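Local coordinates for protein cytosolic malate dehydrogenase (Trichomonas vaginalis, PDB 4UUO) that probably interconverts malate and oxaloacetate in the cytosol with NAD as cofactor, at residues Leu19-Ala24 / Cys58-Val63; Phe43-Leu48 / Trp68-Glu73; Lys77-Ala82 / Asp116-Thr121. All coordinates share one frame; numbering follows the deposited sequence. Where two conformers were deposited one is given.

In the fold
All three interactions lie in the NAD-binding Rossmann domain, around one parallel sheet. Interactions 1 and 2 alternate along the chain and sit at the two ends of helix 45-58, their centres 19 Å apart and their nearest atoms about 6 Å apart without touching. Interaction 3 follows both in sequence; its centre lies 20 Å from that of interaction 1 and 18 Å from that of interaction 2, which it touches where Glu73 CB meets Tyr117 CZ at 3.5 Å. Interaction 2 comes nearest the predicted NAD site, with the Leu48 side chain about 4 Å from that of Ala11. Interactions 1 and 2 also reach the second subunit, whereas interaction 3 does not.

Interaction 1 (Leu19-Ala24 / Cys58-Val63); sequences LTFRIA and CAFPNV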
# COMPACT_ATOMS: atom_id res chain seq x y z
N LEU A 19 -0.43 -5.57 -2.30
CA LEU A 19 -0.69 -5.64 -3.73
C LEU A 19 -2.17 -5.54 -4.06
O LEU A 19 -2.54 -4.97 -5.09
CB LEU A 19 -0.11 -6.94 -4.29
CG LEU A 19 -0.14 -7.13 -5.80
CD1 LEU A 19 0.59 -5.99 -6.49
CD2 LEU A 19 0.48 -8.48 -6.17
N THR A 20 -3.02 -6.09 -3.20
CA THR A 20 -4.46 -6.10 -3.44
C THR A 20 -4.98 -4.69 -3.65
O THR A 20 -5.74 -4.44 -4.59
CB THR A 20 -5.25 -6.72 -2.27
OG1 THR A 20 -4.86 -6.08 -1.05
CG2 THR A 20 -4.99 -8.20 -2.16
N PHE A 21 -4.56 -3.78 -2.79
CA PHE A 21 -5.12 -2.43 -2.77
C PHE A 21 -4.60 -1.56 -3.91
O PHE A 21 -5.29 -0.64 -4.37
CB PHE A 21 -4.86 -1.78 -1.42
CG PHE A 21 -5.62 -2.41 -0.29
CD1 PHE A 21 -6.92 -2.01 -0.01
CD2 PHE A 21 -5.06 -3.43 0.46
CE1 PHE A 21 -7.64 -2.61 1.02
CE2 PHE A 21 -5.76 -4.03 1.49
CZ PHE A 21 -7.06 -3.62 1.77
N ARG A 22 -3.39 -1.85 -4.37
CA ARG A 22 -2.86 -1.15 -5.54
C ARG A 22 -3.62 -1.57 -6.79
O ARG A 22 -4.02 -0.73 -7.60
CB ARG A 22 -1.37 -1.41 -5.70
CG ARG A 22 -0.51 -0.78 -4.63
CD ARG A 22 0.91 -0.64 -5.12
NE ARG A 22 1.00 0.36 -6.19
CZ ARG A 22 2.11 0.64 -6.86
NH1 ARG A 22 3.23 -0.01 -6.58
NH2 ARG A 22 2.10 1.56 -7.80
N ILE A 23 -3.80 -2.88 -6.95
CA ILE A 23 -4.52 -3.42 -8.10
C ILE A 23 -5.96 -2.93 -8.10
O ILE A 23 -6.51 -2.56 -9.14
CB ILE A 23 -4.49 -4.97 -8.09
CG1 ILE A 23 -3.06 -5.46 -8.27
CG2 ILE A 23 -5.40 -5.54 -9.18
CD1 ILE A 23 -2.92 -6.94 -8.06
N ALA A 24 -6.56 -2.93 -6.91
CA ALA A 24 -7.95 -2.53 -6.73
C ALA A 24 -8.15 -1.04 -7.01
O ALA A 24 -9.20 -0.63 -7.52
CB ALA A 24 -8.40 -2.86 -5.32
N CYS A 58 -12.42 0.95 1.50
CA CYS A 58 -11.64 1.84 0.65
C CYS A 58 -12.50 2.57 -0.38
O CYS A 58 -12.16 3.68 -0.81
CB CYS A 58 -10.54 1.07 -0.06
SG CYS A 58 -9.24 0.54 1.04
N ALA A 59 -13.59 1.92 -0.77
CA ALA A 59 -14.57 2.49 -1.70
C ALA A 59 -13.95 2.81 -3.06
O ALA A 59 -14.12 3.90 -3.60
CB ALA A 59 -15.22 3.73 -1.11
N PHE A 60 -13.23 1.83 -3.60
CA PHE A 60 -12.63 1.96 -4.92
C PHE A 60 -13.66 1.71 -6.02
O PHE A 60 -14.21 0.61 -6.11
CB PHE A 60 -11.47 0.99 -5.07
CG PHE A 60 -10.27 1.35 -4.25
CD1 PHE A 60 -9.84 2.66 -4.19
CD2 PHE A 60 -9.58 0.39 -3.54
CE1 PHE A 60 -8.73 3.01 -3.44
CE2 PHE A 60 -8.48 0.73 -2.79
CZ PHE A 60 -8.05 2.04 -2.74
N PRO A 61 -13.92 2.73 -6.85
CA PRO A 61 -14.85 2.53 -7.97
C PRO A 61 -14.29 1.53 -8.99
O PRO A 61 -15.06 0.84 -9.65
CB PRO A 61 -14.98 3.93 -8.58
CG PRO A 61 -13.76 4.66 -8.13
CD PRO A 61 -13.44 4.11 -6.78
N ASN A 62 -12.97 1.44 -9.07
CA ASN A 62 -12.30 0.57 -10.03
C ASN A 62 -12.55 -0.92 -9.76
O ASN A 62 -12.28 -1.77 -10.61
CB ASN A 62 -10.79 0.85 -10.03
CG ASN A 62 -10.04 0.07 -11.08
OD1 ASN A 62 -9.55 -1.03 -10.82
ND2 ASN A 62 -9.96 0.63 -12.29
N VAL A 63 -13.05 -1.24 -8.57
CA VAL A 63 -13.28 -2.64 -8.20
C VAL A 63 -14.66 -3.14 -8.63
O VAL A 63 -15.68 -2.81 -8.02
CB VAL A 63 -13.12 -2.86 -6.68
CG1 VAL A 63 -13.40 -4.31 -6.32
CG2 VAL A 63 -11.73 -2.46 -6.24
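In the Rossmann domain, the C-terminal part of helix 14-25 packs against the loop that links helix 45-58 to strand 63-69, with Phe21 and Ala24 meeting Cys58, Phe60 and Val63. The sulfur of Cys58 reaches the CD1-CE1 side of the Phe21 ring, with SG 3.5 Å from CE1 and 4.6 Å from the ring centroid, an oblique sulfur-aromatic contact. Phe60 CE2 approaches the edge of the same ring near its plane, 4.2 Å from Phe21 CD1. Farther along the helix Ala24 CB meets two groups of the loop, Phe60 CD2 at 3.9 Å and Val63 CG2 at 3.5 Å. With Val63 CG1 anti to the backbone N (chi1 179°), CG2 is the branch that meets Ala24, touching both CB and the carbonyl O.

This helix begins within the glycine-rich stretch predicted to bind NAD, and its Ile23 packs on strands 4-8 and 34-39 of the parallel sheet. The loop opposite leaves helix 45-58 at Ala59, which has positive phi, and makes a type I turn from Phe60 to Val63. Asn62 CB, within that turn, lies 3.3 Å from Ala24 O, while in the conformer given Asn62 ND2 bonds to Arg32 O. Leu55 of helix 45-58 packs on Phe21, Ala24 and Phe60, and Ala241 of the second subunit packs on Phe21.

Interaction 2 (Phe43-Leu48 / Trp68-Glu73); sequences FGMKAL and WTDKVE
Met45 and Leu48, on the first turn of helix 45-58, face the end of strand 63-69 with Met45 CA 7.0 Å from Asp70 CA and Leu48 CA 7.5 Å from Trp68 CA, and no hydrogen bond joins the two segments. Side-chain packing therefore carries the contact. Met45 has a curled chain, bent at both chi2 (-49°) and chi3 (-64°); the last bend turns its methyl CE toward the indole of Trp68, where CE lies 3.6 Å from CE3. The two side chains cross obliquely. On the way, the sulfur passes CB of Asp70, with Met45 SD 3.7 Å from that atom, and this pair crosses at about a right angle. Met45 CE also rests 3.7 Å from Thr69 C, so the one thioether touches three successive residues.

Leu48 runs past Trp68 in the opposite direction and sets its CD2 branch 4.0 Å from Trp68 CB. Trp68 CG stands between its backbone N and carbonyl carbon (chi1 64°), and the six-membered part of the indole meets both helix residues through CE3.

Beyond the strand the chain turns into helix 72-76. Lys71 is its N-cap residue, and Lys71 N donates to Thr69 OG1 at 2.7 Å in an ST turn; the same hydroxyl also bonds Glu74 OE1. The contact lies within the beta-alpha-beta unit of strand 34-39, helix 45-58 and strand 63-69, where strand 63-69 is outermost in the chain's parallel sheet. Leu38 of the adjoining strand 34-39 packs on both Leu48 and Trp68, Val52 one turn farther along helix 45-58 packs on the indole, and Val72 touches Ala113 of helix 96-117.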
# COMPACT_ATOMS: atom_id res chain seq x y z
N PHE A 43 -6.05 -21.42 7.37
CA PHE A 43 -5.56 -20.65 8.51
C PHE A 43 -5.68 -19.15 8.25
O PHE A 43 -5.73 -18.36 9.19
CB PHE A 43 -4.10 -21.00 8.81
CG PHE A 43 -3.88 -22.43 9.22
CD1 PHE A 43 -4.13 -22.84 10.53
CD2 PHE A 43 -3.40 -23.36 8.31
CE1 PHE A 43 -3.91 -24.15 10.92
CE2 PHE A 43 -3.18 -24.68 8.70
CZ PHE A 43 -3.44 -25.07 10.00
N GLY A 44 -5.71 -18.76 6.98
CA GLY A 44 -5.73 -17.35 6.61
C GLY A 44 -7.08 -16.80 6.20
O GLY A 44 -7.23 -15.60 5.98
N MET A 45 -8.08 -17.68 6.11
CA MET A 45 -9.41 -17.26 5.66
C MET A 45 -10.06 -16.22 6.56
O MET A 45 -10.84 -15.39 6.09
CB MET A 45 -10.32 -18.48 5.54
CG MET A 45 -9.95 -19.39 4.38
SD MET A 45 -9.72 -18.48 2.84
CE MET A 45 -11.36 -17.85 2.58
N LYS A 46 -9.76 -16.26 7.85
CA LYS A 46 -10.32 -15.27 8.78
C LYS A 46 -9.69 -13.90 8.54
O LYS A 46 -10.38 -12.89 8.54
CB LYS A 46 -10.10 -15.71 10.22
CG LYS A 46 -10.82 -14.87 11.26
CD LYS A 46 -10.31 -15.20 12.65
CE LYS A 46 -11.08 -14.49 13.73
NZ LYS A 46 -12.49 -14.95 13.79
N ALA A 47 -8.37 -13.89 8.34
CA ALA A 47 -7.64 -12.67 8.04
C ALA A 47 -7.99 -12.14 6.66
O ALA A 47 -8.12 -10.94 6.46
CB ALA A 47 -6.14 -12.91 8.14
N LEU A 48 -8.13 -13.06 5.70
CA LEU A 48 -8.49 -12.68 4.34
C LEU A 48 -9.84 -11.96 4.35
O LEU A 48 -9.99 -10.92 3.72
CB LEU A 48 -8.55 -13.90 3.42
CG LEU A 48 -8.90 -13.62 1.95
CD1 LEU A 48 -7.92 -12.63 1.35
CD2 LEU A 48 -8.93 -14.90 1.13
N TRP A 68 -13.08 -14.19 -3.02
CA TRP A 68 -12.10 -14.56 -2.00
C TRP A 68 -12.43 -15.93 -1.44
O TRP A 68 -13.56 -16.21 -1.04
CB TRP A 68 -12.04 -13.51 -0.89
CG TRP A 68 -13.31 -13.35 -0.10
CD1 TRP A 68 -14.44 -12.70 -0.49
CD2 TRP A 68 -13.55 -13.83 1.23
NE1 TRP A 68 -15.38 -12.76 0.51
CE2 TRP A 68 -14.87 -13.44 1.58
CE3 TRP A 68 -12.80 -14.56 2.16
CZ2 TRP A 68 -15.44 -13.76 2.81
CZ3 TRP A 68 -13.37 -14.86 3.39
CH2 TRP A 68 -14.68 -14.46 3.70
N THR A 69 -11.42 -16.79 -1.41
CA THR A 69 -11.68 -18.20 -1.19
C THR A 69 -10.44 -18.99 -0.80
O THR A 69 -9.31 -18.50 -0.89
CB THR A 69 -12.29 -18.83 -2.45
OG1 THR A 69 -12.43 -20.25 -2.27
CG2 THR A 69 -11.40 -18.57 -3.66
N ASP A 70 -10.67 -20.22 -0.36
CA ASP A 70 -9.59 -21.18 -0.15
C ASP A 70 -9.65 -22.29 -1.20
O ASP A 70 -8.68 -23.04 -1.36
CB ASP A 70 -9.67 -21.78 1.26
CG ASP A 70 -11.07 -22.16 1.67
OD1 ASP A 70 -12.00 -22.03 0.84
OD2 ASP A 70 -11.25 -22.59 2.82
N LYS A 71 -10.77 -22.38 -1.91
CA LYS A 71 -10.95 -23.31 -3.03
C LYS A 71 -10.23 -22.80 -4.27
O LYS A 71 -10.48 -21.68 -4.73
CB LYS A 71 -12.43 -23.51 -3.34
CG LYS A 71 -13.14 -24.53 -2.46
CD LYS A 71 -13.56 -23.95 -1.13
CE LYS A 71 -14.36 -24.95 -0.30
NZ LYS A 71 -14.77 -24.39 1.02
N VAL A 72 -9.35 -23.63 -4.84
CA VAL A 72 -8.51 -23.17 -5.95
C VAL A 72 -9.27 -23.10 -7.27
O VAL A 72 -8.93 -22.28 -8.13
CB VAL A 72 -7.26 -24.08 -6.13
CG1 VAL A 72 -6.55 -24.27 -4.80
CG2 VAL A 72 -7.62 -25.41 -6.75
N GLU A 73 -10.30 -23.92 -7.44
CA GLU A 73 -11.10 -23.88 -8.66
C GLU A 73 -11.85 -22.56 -8.74
O GLU A 73 -11.97 -21.97 -9.81
CB GLU A 73 -12.08 -25.07 -8.73
CG GLU A 73 -13.05 -25.19 -7.56
CD GLU A 73 -12.57 -26.13 -6.47
OE1 GLU A 73 -11.45 -26.68 -6.60
OE2 GLU A 73 -13.31 -26.32 -5.48

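Interaction 3 (Lys77-Ala82 / Asp116-Thr121); sequences KGVDVA and DYAKPT
Gly78 and Lys119 carry most of the polar contact between these two segments, whose touching parts, residues 77-80 and 117-121, run 14° apart. Gly78 N donates to Tyr117 O at 3.1 Å in an almost straight bond (174° at the hydrogen). In return, the ammonium of Lys119 reaches back across the chain: NZ donates to Gly78 O at 2.8 Å and forms a salt bridge with Asp80 OD1, 3.3 Å away, whose hydrogen bond is weak. The bend at chi4 (66°) places NZ, while the Lys119 chain passes the carboxylate at a slant, CD lying 3.2 Å from Asp80 OD2. A weak bond from Lys119 N to Val79 O, 3.4 Å long, is a second backbone link between the segments. Beside it, Val79 CG2 packs on Ala118 CB at 3.7 Å.

Farther out, Asp80 is fixed by backbone bonds to His5 and Lys123 in the neighbouring strands, its OD1 also takes a weak bond from His5 N, and Val79 packs on Leu7. The contact thus joins the approach to strand 81-84 to the exit of helix 96-117 in one beta-alpha-beta unit. The Lys119 ammonium is shared between a neutral carbonyl and a carboxylate, so Asp80 probably helps to stabilise its positive charge.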
# COMPACT_ATOMS: atom_id res chain seq x y z
N LYS A 77 -10.49 -19.56 -11.47
CA LYS A 77 -11.40 -19.59 -12.61
C LYS A 77 -11.42 -18.26 -13.36
O LYS A 77 -11.56 -17.19 -12.77
CB LYS A 77 -12.82 -19.97 -12.17
CG LYS A 77 -13.49 -18.99 -11.23
CD LYS A 77 -14.89 -19.44 -10.82
CE LYS A 77 -15.59 -18.37 -9.97
NZ LYS A 77 -14.74 -17.91 -8.83
N GLY A 78 -11.22 -18.35 -14.68
CA GLY A 78 -11.35 -17.22 -15.58
C GLY A 78 -10.39 -16.06 -15.41
O GLY A 78 -10.62 -14.99 -15.99
N VAL A 79 -9.31 -16.25 -14.65
CA VAL A 79 -8.39 -15.14 -14.37
C VAL A 79 -7.46 -14.85 -15.55
O VAL A 79 -7.11 -15.75 -16.32
CB VAL A 79 -7.54 -15.41 -13.10
CG1 VAL A 79 -8.43 -15.51 -11.86
CG2 VAL A 79 -6.67 -16.64 -13.26
N ASP A 80 -7.08 -13.59 -15.69
CA ASP A 80 -6.20 -13.16 -16.77
C ASP A 80 -4.78 -12.96 -16.25
O ASP A 80 -3.82 -13.01 -17.02
CB ASP A 80 -6.71 -11.86 -17.40
CG ASP A 80 -8.10 -12.00 -17.99
OD1 ASP A 80 -9.08 -11.81 -17.25
OD2 ASP A 80 -8.21 -12.30 -19.20
N VAL A 81 -4.66 -12.72 -14.95
CA VAL A 81 -3.36 -12.50 -14.30
C VAL A 81 -3.32 -13.24 -12.97
O VAL A 81 -4.24 -13.15 -12.17
CB VAL A 81 -3.08 -11.00 -14.06
CG1 VAL A 81 -1.81 -10.81 -13.22
CG2 VAL A 81 -2.98 -10.24 -15.37
N ALA A 82 -2.24 -13.98 -12.74
CA ALA A 82 -2.07 -14.69 -11.48
C ALA A 82 -0.78 -14.26 -10.78
O ALA A 82 0.32 -14.45 -11.31
CB ALA A 82 -2.08 -16.19 -11.70
N ASP A 116 -6.49 -25.82 -15.97
CA ASP A 116 -7.88 -26.21 -16.13
C ASP A 116 -8.83 -25.02 -16.06
O ASP A 116 -9.72 -24.87 -16.91
CB ASP A 116 -8.27 -27.24 -15.05
CG ASP A 116 -7.37 -28.47 -15.06
OD1 ASP A 116 -6.96 -28.91 -16.15
OD2 ASP A 116 -7.08 -29.00 -13.97
N TYR A 117 -8.64 -24.16 -15.07
CA TYR A 117 -9.63 -23.15 -14.74
C TYR A 117 -9.34 -21.76 -15.32
O TYR A 117 -10.25 -21.07 -15.76
CB TYR A 117 -9.78 -23.05 -13.22
CG TYR A 117 -10.14 -24.38 -12.59
CD1 TYR A 117 -11.31 -25.05 -12.95
CD2 TYR A 117 -9.31 -24.98 -11.66
CE1 TYR A 117 -11.64 -26.27 -12.39
CE2 TYR A 117 -9.64 -26.21 -11.09
CZ TYR A 117 -10.81 -26.84 -11.46
OH TYR A 117 -11.14 -28.06 -10.90
N ALA A 118 -8.07 -21.35 -15.32
CA ALA A 118 -7.72 -20.02 -15.80
C ALA A 118 -7.86 -19.92 -17.32
O ALA A 118 -7.97 -20.94 -18.01
CB ALA A 118 -6.30 -19.64 -15.38
N LYS A 119 -7.86 -18.69 -17.82
CA LYS A 119 -7.86 -18.44 -19.25
C LYS A 119 -6.59 -19.01 -19.87
O LYS A 119 -5.55 -19.05 -19.22
CB LYS A 119 -7.98 -16.94 -19.54
CG LYS A 119 -9.37 -16.36 -19.31
CD LYS A 119 -9.55 -15.08 -20.13
CE LYS A 119 -10.94 -14.48 -19.95
NZ LYS A 119 -11.17 -13.98 -18.56
N PRO A 120 -6.67 -19.44 -21.14
CA PRO A 120 -5.48 -19.97 -21.83
C PRO A 120 -4.44 -18.89 -22.06
O PRO A 120 -3.28 -19.17 -22.36
CB PRO A 120 -6.04 -20.48 -23.16
CG PRO A 120 -7.52 -20.65 -22.92
CD PRO A 120 -7.88 -19.57 -21.96
N THR A 121 -4.88 -17.65 -21.91
CA THR A 121 -4.09 -16.48 -22.26
C THR A 121 -3.60 -15.77 -20.99
O THR A 121 -3.12 -14.63 -21.05
CB THR A 121 -4.93 -15.53 -23.13
OG1 THR A 121 -4.12 -14.45 -23.61
CG2 THR A 121 -6.11 -14.98 -22.34